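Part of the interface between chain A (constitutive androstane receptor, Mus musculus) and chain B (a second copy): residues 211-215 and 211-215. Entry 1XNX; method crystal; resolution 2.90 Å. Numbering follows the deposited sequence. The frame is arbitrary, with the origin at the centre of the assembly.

Chain A (211-215) LQSRF
Chain B, residues 211-215: LQSRF

Neither stretch forms regular helix or strand; each runs as loop to A:Phe215 or B:Phe215, the N-cap position right before a helix. The stretches run in roughly opposite directions, not strictly antiparallel. Register is set by the nearest CA pairs: A:Gln212 to B:Ser213 at 5.8 Å and A:Ser213 to B:Gln212 at 6.2 Å. Phi/psi values are similar: A:Leu211 -83/107, B:Leu211 -88/80; A:Gln212 -113/22, B:Gln212 -106/33; A:Ser213 -92/142, B:Ser213 -83/137; A:Arg214 -72/146, B:Arg214 -70/120; A:Phe215 52/45, B:Phe215 69/47.

The hydrogen bonding is reciprocal. Both glutamines point CA-to-CB toward the other stretch, and each side-chain carbonyl accepts a backbone amide: B:Arg214 N donates to A:Gln212 OE1 at 2.8 Å (N-H...O angle 137°), and A:Arg214 N to B:Gln212 OE1 at 3.0 Å (148°). The rotamers differ: A:Gln212 has chi1 m, chi2 -135°, chi3 -51°; B:Gln212 chi1 p, chi2 t, chi3 -104°. Flanking chi1 is m for A:Ser213 and A:Arg214, -133° for B:Ser213, t for B:Arg214.

Between these bonds, A:Gln212 O and B:Gln212 O approach to 3.0 Å; both are acceptors, so no hydrogen bond joins them.

Nonbonded packing also centres on the glutamines. A:Gln212 OE1 lies 3.1 Å from B:Arg214 CB, and B:Gln212 OE1 3.5 Å from A:Ser213 CA. Together the stretches bury 260 Å², mostly on the glutamines; A:Leu211, B:Leu211, A:Phe215 and B:Phe215 contribute none.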

# COMPACT_ATOMS: atom_id res chain seq x y z
N LEU A 211 -0.26 3.36 -15.41
CA LEU A 211 -1.00 2.12 -15.22
C LEU A 211 -0.37 0.99 -16.02
O LEU A 211 -0.53 0.95 -17.24
CB LEU A 211 -2.45 2.32 -15.65
CG LEU A 211 -3.14 3.50 -14.96
CD1 LEU A 211 -4.41 3.87 -15.71
CD2 LEU A 211 -3.44 3.12 -13.51
N GLN A 212 0.31 0.07 -15.34
CA GLN A 212 1.00 -1.02 -16.03
C GLN A 212 0.50 -2.45 -15.86
O GLN A 212 1.25 -3.40 -16.05
CB GLN A 212 2.48 -1.00 -15.67
CG GLN A 212 3.20 0.27 -16.06
CD GLN A 212 4.53 -0.01 -16.71
OE1 GLN A 212 5.35 -0.75 -16.18
NE2 GLN A 212 4.75 0.60 -17.87
N SER A 213 -0.75 -2.62 -15.48
CA SER A 213 -1.28 -3.97 -15.32
C SER A 213 -1.89 -4.33 -16.67
O SER A 213 -2.47 -3.47 -17.33
CB SER A 213 -2.37 -4.00 -14.24
OG SER A 213 -1.92 -3.43 -13.03
N ARG A 214 -1.74 -5.58 -17.09
CA ARG A 214 -2.33 -5.99 -18.35
C ARG A 214 -3.85 -6.08 -18.22
O ARG A 214 -4.39 -6.43 -17.16
CB ARG A 214 -1.76 -7.34 -18.81
CG ARG A 214 -0.42 -7.25 -19.50
CD ARG A 214 0.41 -8.52 -19.32
NE ARG A 214 0.09 -9.62 -20.24
CZ ARG A 214 0.18 -9.55 -21.57
NH1 ARG A 214 0.59 -8.43 -22.16
NH2 ARG A 214 -0.09 -10.62 -22.31
N PHE A 215 -4.54 -5.74 -19.31
CA PHE A 215 -5.99 -5.81 -19.35
C PHE A 215 -6.62 -5.07 -18.18
O PHE A 215 -7.55 -5.59 -17.55
CB PHE A 215 -6.43 -7.28 -19.32
CG PHE A 215 -5.56 -8.20 -20.13
CD1 PHE A 215 -4.79 -9.17 -19.51
CD2 PHE A 215 -5.52 -8.10 -21.52
CE1 PHE A 215 -3.99 -10.04 -20.26
CE2 PHE A 215 -4.73 -8.96 -22.28
CZ PHE A 215 -3.96 -9.93 -21.65
N LEU B 211 4.17 -10.81 -11.88
CA LEU B 211 5.11 -9.72 -12.02
C LEU B 211 4.95 -9.17 -13.43
O LEU B 211 5.74 -9.47 -14.33
CB LEU B 211 6.52 -10.24 -11.77
CG LEU B 211 6.64 -10.87 -10.38
CD1 LEU B 211 7.95 -11.61 -10.25
CD2 LEU B 211 6.50 -9.79 -9.32
N GLN B 212 3.92 -8.36 -13.62
CA GLN B 212 3.62 -7.77 -14.92
C GLN B 212 3.96 -6.30 -15.05
O GLN B 212 3.27 -5.55 -15.74
CB GLN B 212 2.14 -7.98 -15.26
CG GLN B 212 1.20 -7.52 -14.17
CD GLN B 212 -0.18 -8.11 -14.32
OE1 GLN B 212 -1.12 -7.43 -14.75
NE2 GLN B 212 -0.30 -9.39 -13.99
N SER B 213 5.00 -5.87 -14.36
CA SER B 213 5.40 -4.48 -14.46
C SER B 213 6.26 -4.45 -15.73
O SER B 213 7.06 -5.36 -15.96
CB SER B 213 6.22 -4.06 -13.23
OG SER B 213 5.76 -2.82 -12.73
N ARG B 214 6.07 -3.44 -16.56
CA ARG B 214 6.85 -3.36 -17.79
C ARG B 214 8.31 -3.04 -17.48
O ARG B 214 8.61 -2.01 -16.87
CB ARG B 214 6.26 -2.30 -18.72
CG ARG B 214 7.01 -2.12 -20.04
CD ARG B 214 6.14 -1.42 -21.08
NE ARG B 214 5.11 -2.30 -21.64
CZ ARG B 214 5.30 -3.13 -22.67
NH1 ARG B 214 6.49 -3.19 -23.27
NH2 ARG B 214 4.31 -3.89 -23.11
N PHE B 215 9.21 -3.94 -17.88
CA PHE B 215 10.64 -3.74 -17.68
C PHE B 215 11.08 -3.81 -16.22
O PHE B 215 11.84 -2.95 -15.77
CB PHE B 215 11.06 -2.38 -18.24
CG PHE B 215 10.89 -2.26 -19.72
CD1 PHE B 215 10.56 -1.03 -20.29
CD2 PHE B 215 11.08 -3.35 -20.56
CE1 PHE B 215 10.42 -0.89 -21.67
CE2 PHE B 215 10.95 -3.23 -21.94
CZ PHE B 215 10.62 -2.00 -22.50